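Local coordinates for penicillin-binding protein PbpB (Mycobacterium tuberculosis, PDB 6KGW), which synthesises cross-linked peptidoglycan for the bacterial cell wall from lipid intermediates and is a target that penicillins bind, at residues Tyr494-Ala499 and Asp516-Asn521; Gly268-Ile273 and Gly395-Ile400; Asn220-Val225 and Gly512-Asn517. All coordinates share one frame; numbering follows the deposited sequence.

Contact 1 of 3, residues Tyr494-Ala499 and Asp516-Asn521; sequences YWITFA and DNPARN. With AIX ((2R,4S)-2-[(1R)-1-{[(2R)-2-amino-2-phenylacetyl]amino}-2-oxoethyl]-5,5-dimethyl-1,3-thiazolidine-4-carboxylic acid), chain E.
Asn517 folds its side chain back to Tyr494 and closes off the end of the strand pairing. Its OD1 accepts a hydrogen bond from Tyr494 N at 2.9 Å, straight at the hydrogen (160°), although the donor stands above the carbonyl plane, 41° out of it. Asn517 N returns only a weak, bent bond to Tyr494 O at 2.8 Å. The backbone of Asn517 has a positive phi, a left-handed conformation that asparagine tolerates well, and here the chain turns out of the sheet. The tight, buried part follows at once: Ile496 CG1 lies 3.5 Å from Pro518 CD, a branched aliphatic chain against a rigid ring that has no N-H to offer a strand. In Ile496, CG1 stands anti to the carbonyl carbon (chi1 -54°), and this brings the branch against the proline. Looser and partly exposed is the side of Trp495 and Asp516. They form an antiparallel non-hydrogen-bonded pair, but Trp495 CD1 comes no closer than 4.2 Å to Asp516 OD1, an oxygen that accepts a hydrogen bond from Gln481 NE2. The Tyr494 ring, also partly exposed, meets the phenyl group of the bound, ring-opened penicillin, with Tyr494 CE1 3.5 Å from AIX C7, so this end of the strand borders the active-site cleft. Strand 493-502 runs between strands 473-483 and 509-516 of the antiparallel transpeptidase sheet; Trp495 meets the ring of Phe265, while the loop from Pro518 is held by His528 and leads on to helix 531-544.

Contact 2 of 3, residues Gly268-Ile273 and Gly395-Ile400; sequences GSVNKI and GMYQAI. With AIX ((2R,4S)-2-[(1R)-1-{[(2R)-2-amino-2-phenylacetyl]amino}-2-oxoethyl]-5,5-dimethyl-1,3-thiazolidine-4-carboxylic acid), chain E.
The turn that carries the nucleophile, with Ser269 and Lys272 spaced as in the SxxK motif of penicillin-binding enzymes, packs through Val270, Asn271 and Ile273 on helix 390-401. Tyr397 OH donates a hydrogen bond to Val270 O at 2.7 Å, in the carbonyl plane and on a lone pair, so the buried carbonyl of the short 3-10 turn is satisfied by a hydroxyl on a long, stiff ring. Ile273 covers one face of that ring: its CD1 sits 3.6 Å from the Tyr397 ring centroid, only 6° off the normal, a CH-pi contact. CG1 of Ile273 lies anti to the backbone N (chi1 -174°), and the extended chain carries CD1 over the ring centre and on to Ile400 CG1 at 3.4 Å. In the transpeptidase fold this turn lies at the head of helix 272-281, and there Ser269 OG is covalently bonded to AIX C15 at 1.5 Å, the acyl-enzyme. Ser269 N gives a weak hydrogen bond to AIX O4, consistent with one arm of an oxyanion hole. Lys272 takes no part in the packing; its extended chain runs toward the ligand site, NZ hydrogen-bonded to Ser324 OG and Asn326 OD1. Met396, whose unbranched chain bends at its end, has its CE 3.9 Å from Ile273 CG2 and 3.4 Å from Asn271 OD1, while Asn271 ND2 is hydrogen-bonded to the backbone oxygen of Leu380.

Contact 3 of 3, residues Asn220-Val225 and Gly512-Asn517; sequences NVSAVV and GIMLDN
Ser222 and Met514 face each other as an antiparallel hydrogen-bonded pair and exchange two backbone bonds, Ser222 N to Met514 O at 3.0 Å and Met514 N to Ser222 O at 3.1 Å. Val224 and Gly512, the next hydrogen-bonded pair, two residues on, do the same, and beyond the other end Asp516 N gives a bond to Asn220 O at 2.9 Å. The strand axes run antiparallel, 175° apart. Between these bonds lie the non-hydrogen-bonded pairs, Val221 with Leu515 and Ala223 with Ile513, where the backbones come close enough for weaker CA-H...O contacts, such as Ala223 CA to Gly512 O at 3.2 Å. Apolar packing falls on the face that carries Val221, Ala223, Ile513 and Leu515. Val221 CG2 lies 3.9 Å from Leu515 CG, the two side chains side by side and pointing the same way; valine's beta-branch suits an extended strand, and leucine adds apolar bulk. Ala223, with its single methyl, lets a helix come close over this face. The other face is mixed, Ser222 and its water beside apolar Val224 and Met514. Ser222 OG, between the backbone N and the carbonyl carbon (chi1 49°), is 3.0 Å from a water that also donates to Met514 O at 3.1 Å; this carbonyl oxygen therefore takes bonds from both a backbone N-H and a water. Gly512 has no side chain, leaving Val224 to supply the packing of their pair. Away from the annotated site, these adjacent strands of the antiparallel transpeptidase sheet have helices on both faces: Val205 and Val209 of helix 199-216 cover Val221 and Ala223, while Leu390, Leu391 and Thr394 of helix 390-401 meet Ser222 or Val224; strands 233-238 and 493-502 flank the pair.

How the contacts relate
All three contacts lie in the penicillin-binding transpeptidase domain. Contacts 1 and 3 belong to one antiparallel sheet: they share Asp516 and Asn517, their centres are about 8 Å apart, and strands 493-502 and 509-516, consecutive in the chain, run side by side in it. Contact 2 joins two helical elements packed on that sheet, its centre about 16 Å from that of contact 1 and about 15 Å from that of contact 3, and touches contact 1 where Val270 meets Thr497 and Tyr397 meets Ala499. Along the chain it is nested between the segments of contact 3 and closes before contact 1 opens. Contacts 1 and 2 both touch the ring-opened, covalently bound penicillin; contact 3 joins strands away from the site.

Contact 1 of 3, residues Tyr494-Ala499 and Asp516-Asn521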
loop_
_atom_site.group_PDB
_atom_site.type_symbol
_atom_site.label_atom_id
_atom_site.label_comp_id
_atom_site.label_asym_id
_atom_site.label_seq_id
_atom_site.Cartn_x
_atom_site.Cartn_y
_atom_site.Cartn_z
ATOM N N TYR A 494 -12.527 11.945 -6.120
ATOM C CA TYR A 494 -11.419 11.762 -5.193
ATOM C C TYR A 494 -10.815 10.371 -5.290
ATOM O O TYR A 494 -11.477 9.401 -5.668
ATOM C CB TYR A 494 -11.854 12.018 -3.743
ATOM C CG TYR A 494 -12.570 13.341 -3.537
ATOM C CD1 TYR A 494 -11.873 14.544 -3.562
ATOM C CD2 TYR A 494 -13.939 13.385 -3.306
ATOM C CE1 TYR A 494 -12.521 15.754 -3.358
ATOM C CE2 TYR A 494 -14.599 14.590 -3.105
ATOM C CZ TYR A 494 -13.881 15.774 -3.135
ATOM O OH TYR A 494 -14.522 16.987 -2.939
ATOM N N TRP A 495 -9.533 10.291 -4.960
ATOM C CA TRP A 495 -8.934 9.054 -4.488
ATOM C C TRP A 495 -9.052 9.063 -2.974
ATOM O O TRP A 495 -8.547 9.981 -2.330
ATOM C CB TRP A 495 -7.468 8.941 -4.896
ATOM C CG TRP A 495 -7.228 8.757 -6.352
ATOM C CD1 TRP A 495 -7.540 7.660 -7.112
ATOM C CD2 TRP A 495 -6.565 9.671 -7.223
ATOM N NE1 TRP A 495 -7.138 7.852 -8.413
ATOM C CE2 TRP A 495 -6.527 9.076 -8.502
ATOM C CE3 TRP A 495 -6.002 10.940 -7.046
ATOM C CZ2 TRP A 495 -5.953 9.708 -9.591
ATOM C CZ3 TRP A 495 -5.442 11.559 -8.119
ATOM C CH2 TRP A 495 -5.420 10.949 -9.384
ATOM N N ILE A 496 -9.767 8.089 -2.411
ATOM C CA ILE A 496 -9.774 7.879 -0.969
ATOM C C ILE A 496 -8.680 6.882 -0.636
ATOM O O ILE A 496 -8.398 5.949 -1.401
ATOM C CB ILE A 496 -11.148 7.391 -0.476
ATOM C CG1 ILE A 496 -12.247 8.351 -0.945
ATOM C CG2 ILE A 496 -11.134 7.245 1.040
ATOM C CD1 ILE A 496 -11.911 9.818 -0.774
ATOM N N THR A 497 -8.058 7.065 0.511
ATOM C CA THR A 497 -6.829 6.352 0.792
ATOM C C THR A 497 -6.715 6.206 2.300
ATOM O O THR A 497 -7.110 7.116 3.036
ATOM C CB THR A 497 -5.672 7.127 0.128
ATOM O OG1 THR A 497 -4.527 6.305 -0.045
ATOM C CG2 THR A 497 -5.323 8.364 0.878
ATOM N N PHE A 498 -6.307 5.015 2.757
ATOM C CA PHE A 498 -5.976 4.785 4.157
ATOM C C PHE A 498 -4.704 3.955 4.223
ATOM O O PHE A 498 -4.460 3.105 3.360
ATOM C CB PHE A 498 -7.101 4.076 4.941
ATOM C CG PHE A 498 -6.971 4.211 6.462
ATOM C CD1 PHE A 498 -6.169 3.346 7.194
ATOM C CD2 PHE A 498 -7.640 5.218 7.144
ATOM C CE1 PHE A 498 -6.047 3.470 8.566
ATOM C CE2 PHE A 498 -7.512 5.357 8.520
ATOM C CZ PHE A 498 -6.717 4.475 9.224
ATOM N N ALA A 499 -3.880 4.232 5.230
ATOM C CA ALA A 499 -2.664 3.469 5.473
ATOM C C ALA A 499 -2.490 3.347 6.976
ATOM O O ALA A 499 -2.661 4.324 7.709
ATOM C CB ALA A 499 -1.437 4.133 4.854
ATOM N N ASP A 516 -11.023 4.264 -5.519
ATOM C CA ASP A 516 -11.189 5.210 -6.614
ATOM C C ASP A 516 -12.612 5.761 -6.598
ATOM O O ASP A 516 -13.532 5.157 -7.151
ATOM C CB ASP A 516 -10.870 4.554 -7.951
ATOM C CG ASP A 516 -10.993 5.533 -9.113
ATOM O OD1 ASP A 516 -11.234 6.737 -8.862
ATOM O OD2 ASP A 516 -10.853 5.114 -10.274
ATOM N N ASN A 517 -12.781 6.935 -5.985
ATOM C CA ASN A 517 -13.994 7.750 -6.008
ATOM C C ASN A 517 -15.252 7.007 -5.567
ATOM O O ASN A 517 -16.189 6.836 -6.361
ATOM C CB ASN A 517 -14.232 8.330 -7.399
ATOM C CG ASN A 517 -15.139 9.559 -7.355
ATOM O OD1 ASN A 517 -14.949 10.467 -6.527
ATOM N ND2 ASN A 517 -16.136 9.585 -8.225
ATOM N N PRO A 518 -15.329 6.575 -4.317
ATOM C CA PRO A 518 -16.558 5.938 -3.836
ATOM C C PRO A 518 -17.672 6.954 -3.589
ATOM O O PRO A 518 -17.435 8.121 -3.251
ATOM C CB PRO A 518 -16.111 5.291 -2.523
ATOM C CG PRO A 518 -15.079 6.235 -2.002
ATOM C CD PRO A 518 -14.323 6.705 -3.245
ATOM N N ALA A 519 -18.909 6.483 -3.755
ATOM C CA ALA A 519 -20.073 7.235 -3.294
ATOM C C ALA A 519 -20.353 7.026 -1.808
ATOM O O ALA A 519 -21.124 7.792 -1.221
ATOM C CB ALA A 519 -21.311 6.845 -4.104
ATOM N N ARG A 520 -19.759 6.009 -1.191
ATOM C CA ARG A 520 -20.066 5.648 0.186
ATOM C C ARG A 520 -18.794 5.123 0.836
ATOM O O ARG A 520 -17.781 4.904 0.170
ATOM C CB ARG A 520 -21.190 4.597 0.266
ATOM C CG ARG A 520 -22.537 5.054 -0.291
ATOM C CD ARG A 520 -23.539 3.893 -0.453
ATOM N NE ARG A 520 -23.100 2.926 -1.461
ATOM C CZ ARG A 520 -23.334 3.041 -2.763
ATOM N NH1 ARG A 520 -24.013 4.075 -3.219
ATOM N NH2 ARG A 520 -22.879 2.123 -3.609
ATOM N N ASN A 521 -18.863 4.932 2.156
ATOM C CA ASN A 521 -17.842 4.210 2.913
ATOM C C ASN A 521 -17.534 2.865 2.279
ATOM O O ASN A 521 -18.360 2.331 1.530
ATOM C CB ASN A 521 -18.302 3.954 4.348
ATOM C CG ASN A 521 -17.965 5.078 5.274
ATOM O OD1 ASN A 521 -17.530 6.160 4.838
ATOM N ND2 ASN A 521 -18.172 4.845 6.573
HETATM C C8 AIX E . -12.522 16.760 0.030
HETATM C C5 AIX E . -10.342 17.773 0.210
HETATM C C6 AIX E . -9.938 15.620 4.848
HETATM N N1 AIX E . -7.768 16.780 1.730
HETATM C C2 AIX E . -8.990 13.234 5.092
HETATM N N3 AIX E . -7.538 15.132 4.608
HETATM C C4 AIX E . -8.873 17.811 -0.173
HETATM C C1 AIX E . -10.185 15.659 6.355
HETATM C C3 AIX E . -7.960 17.926 1.060
HETATM C C7 AIX E . -11.189 16.824 -0.345
HETATM C C9 AIX E . -13.024 17.641 0.963
HETATM C C10 AIX E . -12.193 18.594 1.515
HETATM C C11 AIX E . -10.862 18.663 1.138
HETATM C C12 AIX E . -8.876 14.576 4.386
HETATM C C13 AIX E . -7.473 16.532 4.253
HETATM C C14 AIX E . -6.820 16.611 2.831
HETATM C C15 AIX E . -5.954 15.307 2.708
HETATM C C16 AIX E . -11.245 15.410 4.086
HETATM N N2 AIX E . -8.607 18.864 -1.172
HETATM O O1 AIX E . -8.077 13.108 6.002
HETATM O O2 AIX E . -9.835 12.379 4.838
HETATM O O3 AIX E . -7.444 18.997 1.373
HETATM O O4 AIX E . -6.392 14.298 2.223
HETATM S S1 AIX E . -9.182 17.214 4.317
#

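Contact 2 of 3, residues Gly268-Ile273 and Gly395-Ile400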
loop_
_atom_site.group_PDB
_atom_site.type_symbol
_atom_site.label_atom_id
_atom_site.label_comp_id
_atom_site.label_asym_id
_atom_site.label_seq_id
_atom_site.Cartn_x
_atom_site.Cartn_y
_atom_site.Cartn_z
ATOM N N GLY A 268 -2.850 12.736 -1.697
ATOM C CA GLY A 268 -3.481 13.611 -0.722
ATOM C C GLY A 268 -2.906 13.394 0.666
ATOM O O GLY A 268 -1.710 13.146 0.840
ATOM N N SER A 269 -3.789 13.392 1.661
ATOM C CA SER A 269 -3.390 13.486 3.060
ATOM C C SER A 269 -2.645 12.271 3.626
ATOM O O SER A 269 -2.006 12.409 4.683
ATOM C CB SER A 269 -4.624 13.752 3.903
ATOM O OG SER A 269 -4.928 15.107 3.777
ATOM N N VAL A 270 -2.696 11.090 2.997
ATOM C CA VAL A 270 -1.820 10.043 3.531
ATOM C C VAL A 270 -0.362 10.441 3.404
ATOM O O VAL A 270 0.474 9.968 4.176
ATOM C CB VAL A 270 -2.017 8.659 2.884
ATOM C CG1 VAL A 270 -3.253 8.019 3.427
ATOM C CG2 VAL A 270 -2.028 8.774 1.354
ATOM N N ASN A 271 -0.039 11.330 2.468
ATOM C CA ASN A 271 1.331 11.808 2.363
ATOM C C ASN A 271 1.803 12.577 3.595
ATOM O O ASN A 271 2.998 12.862 3.699
ATOM C CB ASN A 271 1.479 12.693 1.129
ATOM C CG ASN A 271 2.891 12.690 0.593
ATOM O OD1 ASN A 271 3.499 11.632 0.463
ATOM N ND2 ASN A 271 3.435 13.873 0.301
ATOM N N LYS A 272 0.913 12.936 4.522
ATOM C CA LYS A 272 1.342 13.794 5.618
ATOM C C LYS A 272 2.306 13.101 6.575
ATOM O O LYS A 272 2.932 13.778 7.391
ATOM C CB LYS A 272 0.123 14.338 6.355
ATOM C CG LYS A 272 -0.643 15.372 5.545
ATOM C CD LYS A 272 -1.801 15.947 6.331
ATOM C CE LYS A 272 -2.701 16.813 5.435
ATOM N NZ LYS A 272 -3.862 17.338 6.203
ATOM N N ILE A 273 2.482 11.787 6.463
ATOM C CA ILE A 273 3.556 11.106 7.185
ATOM C C ILE A 273 4.933 11.722 6.901
ATOM O O ILE A 273 5.813 11.729 7.771
ATOM C CB ILE A 273 3.530 9.613 6.823
ATOM C CG1 ILE A 273 4.545 8.836 7.656
ATOM C CG2 ILE A 273 3.812 9.427 5.317
ATOM C CD1 ILE A 273 4.456 7.335 7.442
ATOM N N GLY A 395 4.719 1.255 1.550
ATOM C CA GLY A 395 6.117 1.184 1.948
ATOM C C GLY A 395 6.560 2.349 2.812
ATOM O O GLY A 395 7.439 2.188 3.670
ATOM N N MET A 396 5.956 3.533 2.620
ATOM C CA MET A 396 6.262 4.652 3.514
ATOM C C MET A 396 5.881 4.312 4.940
ATOM O O MET A 396 6.596 4.660 5.884
ATOM C CB MET A 396 5.527 5.931 3.088
ATOM C CG MET A 396 6.003 6.539 1.803
ATOM S SD MET A 396 5.718 8.314 1.796
ATOM C CE MET A 396 3.940 8.450 1.517
ATOM N N TYR A 397 4.735 3.656 5.120
ATOM C CA TYR A 397 4.295 3.327 6.468
ATOM C C TYR A 397 5.070 2.137 7.018
ATOM O O TYR A 397 5.249 2.032 8.236
ATOM C CB TYR A 397 2.762 3.127 6.479
ATOM C CG TYR A 397 2.040 4.473 6.437
ATOM C CD1 TYR A 397 1.949 5.194 5.253
ATOM C CD2 TYR A 397 1.511 5.057 7.593
ATOM C CE1 TYR A 397 1.325 6.447 5.204
ATOM C CE2 TYR A 397 0.878 6.296 7.554
ATOM C CZ TYR A 397 0.803 6.998 6.345
ATOM O OH TYR A 397 0.187 8.247 6.253
ATOM N N GLN A 398 5.599 1.290 6.136
ATOM C CA GLN A 398 6.494 0.226 6.568
ATOM C C GLN A 398 7.752 0.785 7.213
ATOM O O GLN A 398 8.216 0.258 8.229
ATOM C CB GLN A 398 6.854 -0.657 5.384
ATOM C CG GLN A 398 7.655 -1.884 5.776
ATOM C CD GLN A 398 9.127 -1.598 5.874
ATOM O OE1 GLN A 398 9.664 -0.764 5.141
ATOM N NE2 GLN A 398 9.784 -2.269 6.790
ATOM N N ALA A 399 8.330 1.841 6.628
ATOM C CA ALA A 399 9.510 2.463 7.218
ATOM C C ALA A 399 9.236 2.874 8.653
ATOM O O ALA A 399 10.047 2.619 9.554
ATOM C CB ALA A 399 9.939 3.687 6.400
ATOM N N ILE A 400 8.088 3.520 8.875
ATOM C CA ILE A 400 7.734 4.004 10.203
ATOM C C ILE A 400 7.437 2.838 11.137
ATOM O O ILE A 400 7.778 2.873 12.323
ATOM C CB ILE A 400 6.542 4.980 10.094
ATOM C CG1 ILE A 400 7.005 6.309 9.483
ATOM C CG2 ILE A 400 5.871 5.183 11.437
ATOM C CD1 ILE A 400 8.170 6.924 10.212
HETATM C C8 AIX E . -12.522 16.760 0.030
HETATM C C5 AIX E . -10.342 17.773 0.210
HETATM C C6 AIX E . -9.938 15.620 4.848
HETATM N N1 AIX E . -7.768 16.780 1.730
HETATM C C2 AIX E . -8.990 13.234 5.092
HETATM N N3 AIX E . -7.538 15.132 4.608
HETATM C C4 AIX E . -8.873 17.811 -0.173
HETATM C C1 AIX E . -10.185 15.659 6.355
HETATM C C3 AIX E . -7.960 17.926 1.060
HETATM C C7 AIX E . -11.189 16.824 -0.345
HETATM C C9 AIX E . -13.024 17.641 0.963
HETATM C C10 AIX E . -12.193 18.594 1.515
HETATM C C11 AIX E . -10.862 18.663 1.138
HETATM C C12 AIX E . -8.876 14.576 4.386
HETATM C C13 AIX E . -7.473 16.532 4.253
HETATM C C14 AIX E . -6.820 16.611 2.831
HETATM C C15 AIX E . -5.954 15.307 2.708
HETATM C C16 AIX E . -11.245 15.410 4.086
HETATM N N2 AIX E . -8.607 18.864 -1.172
HETATM O O1 AIX E . -8.077 13.108 6.002
HETATM O O2 AIX E . -9.835 12.379 4.838
HETATM O O3 AIX E . -7.444 18.997 1.373
HETATM O O4 AIX E . -6.392 14.298 2.223
HETATM S S1 AIX E . -9.182 17.214 4.317
#

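Contact 3 of 3, residues Asn220-Val225 and Gly512-Asn517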
loop_
_atom_site.group_PDB
_atom_site.type_symbol
_atom_site.label_atom_id
_atom_site.label_comp_id
_atom_site.label_asym_id
_atom_site.label_seq_id
_atom_site.Cartn_x
_atom_site.Cartn_y
_atom_site.Cartn_z
ATOM N N ASN A 220 -12.649 1.489 -8.595
ATOM C CA ASN A 220 -11.696 0.432 -8.275
ATOM C C ASN A 220 -11.431 0.482 -6.784
ATOM O O ASN A 220 -11.713 1.479 -6.115
ATOM C CB ASN A 220 -10.334 0.576 -8.973
ATOM C CG ASN A 220 -10.418 1.250 -10.293
ATOM O OD1 ASN A 220 -10.312 2.467 -10.378
ATOM N ND2 ASN A 220 -10.569 0.461 -11.357
ATOM N N VAL A 221 -10.842 -0.592 -6.282
ATOM C CA VAL A 221 -10.430 -0.689 -4.890
ATOM C C VAL A 221 -9.197 -1.580 -4.880
ATOM O O VAL A 221 -9.168 -2.615 -5.554
ATOM C CB VAL A 221 -11.570 -1.244 -3.987
ATOM C CG1 VAL A 221 -11.062 -1.611 -2.590
ATOM C CG2 VAL A 221 -12.716 -0.236 -3.847
ATOM N N SER A 222 -8.159 -1.169 -4.148
ATOM C CA SER A 222 -6.992 -2.025 -4.028
ATOM C C SER A 222 -6.435 -1.926 -2.613
ATOM O O SER A 222 -6.772 -1.020 -1.850
ATOM C CB SER A 222 -5.933 -1.682 -5.088
ATOM O OG SER A 222 -5.679 -0.291 -5.136
ATOM N N ALA A 223 -5.592 -2.897 -2.269
ATOM C CA ALA A 223 -5.122 -3.075 -0.903
ATOM C C ALA A 223 -3.840 -3.894 -0.912
ATOM O O ALA A 223 -3.690 -4.850 -1.685
ATOM C CB ALA A 223 -6.165 -3.756 -0.002
ATOM N N VAL A 224 -2.926 -3.502 -0.045
ATOM C CA VAL A 224 -1.633 -4.145 0.084
ATOM C C VAL A 224 -1.369 -4.367 1.560
ATOM O O VAL A 224 -1.631 -3.477 2.379
ATOM C CB VAL A 224 -0.535 -3.268 -0.543
ATOM C CG1 VAL A 224 0.856 -3.832 -0.243
ATOM C CG2 VAL A 224 -0.804 -3.135 -2.024
ATOM N N VAL A 225 -0.838 -5.533 1.899
ATOM C CA VAL A 225 -0.488 -5.839 3.280
ATOM C C VAL A 225 0.989 -6.198 3.330
ATOM O O VAL A 225 1.434 -7.157 2.686
ATOM C CB VAL A 225 -1.344 -6.978 3.858
ATOM C CG1 VAL A 225 -0.864 -7.337 5.270
ATOM C CG2 VAL A 225 -2.815 -6.589 3.887
ATOM N N GLY A 512 -2.268 -0.766 3.370
ATOM C CA GLY A 512 -2.526 0.395 2.541
ATOM C C GLY A 512 -3.698 0.156 1.623
ATOM O O GLY A 512 -3.776 -0.892 0.978
ATOM N N ILE A 513 -4.617 1.118 1.566
ATOM C CA ILE A 513 -5.893 0.972 0.884
ATOM C C ILE A 513 -6.131 2.187 0.003
ATOM O O ILE A 513 -5.994 3.325 0.466
ATOM C CB ILE A 513 -7.058 0.847 1.899
ATOM C CG1 ILE A 513 -6.908 -0.392 2.780
ATOM C CG2 ILE A 513 -8.383 0.856 1.171
ATOM C CD1 ILE A 513 -7.920 -0.458 3.912
ATOM N N MET A 514 -6.565 1.965 -1.239
ATOM C CA MET A 514 -7.097 3.078 -2.023
ATOM C C MET A 514 -8.444 2.728 -2.651
ATOM O O MET A 514 -8.625 1.641 -3.203
ATOM C CB MET A 514 -6.117 3.550 -3.111
ATOM C CG MET A 514 -6.654 4.722 -3.928
ATOM S SD MET A 514 -7.635 4.256 -5.380
ATOM C CE MET A 514 -6.378 3.900 -6.607
ATOM N N LEU A 515 -9.381 3.674 -2.564
ATOM C CA LEU A 515 -10.689 3.596 -3.208
ATOM C C LEU A 515 -10.754 4.672 -4.280
ATOM O O LEU A 515 -10.553 5.855 -3.984
ATOM C CB LEU A 515 -11.816 3.810 -2.195
ATOM C CG LEU A 515 -12.296 2.690 -1.269
ATOM C CD1 LEU A 515 -11.157 2.006 -0.592
ATOM C CD2 LEU A 515 -13.240 3.263 -0.222
ATOM N N ASP A 516 -11.023 4.264 -5.519
ATOM C CA ASP A 516 -11.189 5.210 -6.614
ATOM C C ASP A 516 -12.612 5.761 -6.598
ATOM O O ASP A 516 -13.532 5.157 -7.151
ATOM C CB ASP A 516 -10.870 4.554 -7.951
ATOM C CG ASP A 516 -10.993 5.533 -9.113
ATOM O OD1 ASP A 516 -11.234 6.737 -8.862
ATOM O OD2 ASP A 516 -10.853 5.114 -10.274
ATOM N N ASN A 517 -12.781 6.935 -5.985
ATOM C CA ASN A 517 -13.994 7.750 -6.008
ATOM C C ASN A 517 -15.252 7.007 -5.567
ATOM O O ASN A 517 -16.189 6.836 -6.361
ATOM C CB ASN A 517 -14.232 8.330 -7.399
ATOM C CG ASN A 517 -15.139 9.559 -7.355
ATOM O OD1 ASN A 517 -14.949 10.467 -6.527
ATOM N ND2 ASN A 517 -16.136 9.585 -8.225
HETATM O O HOH W 1 -7.950 1.337 -6.217
#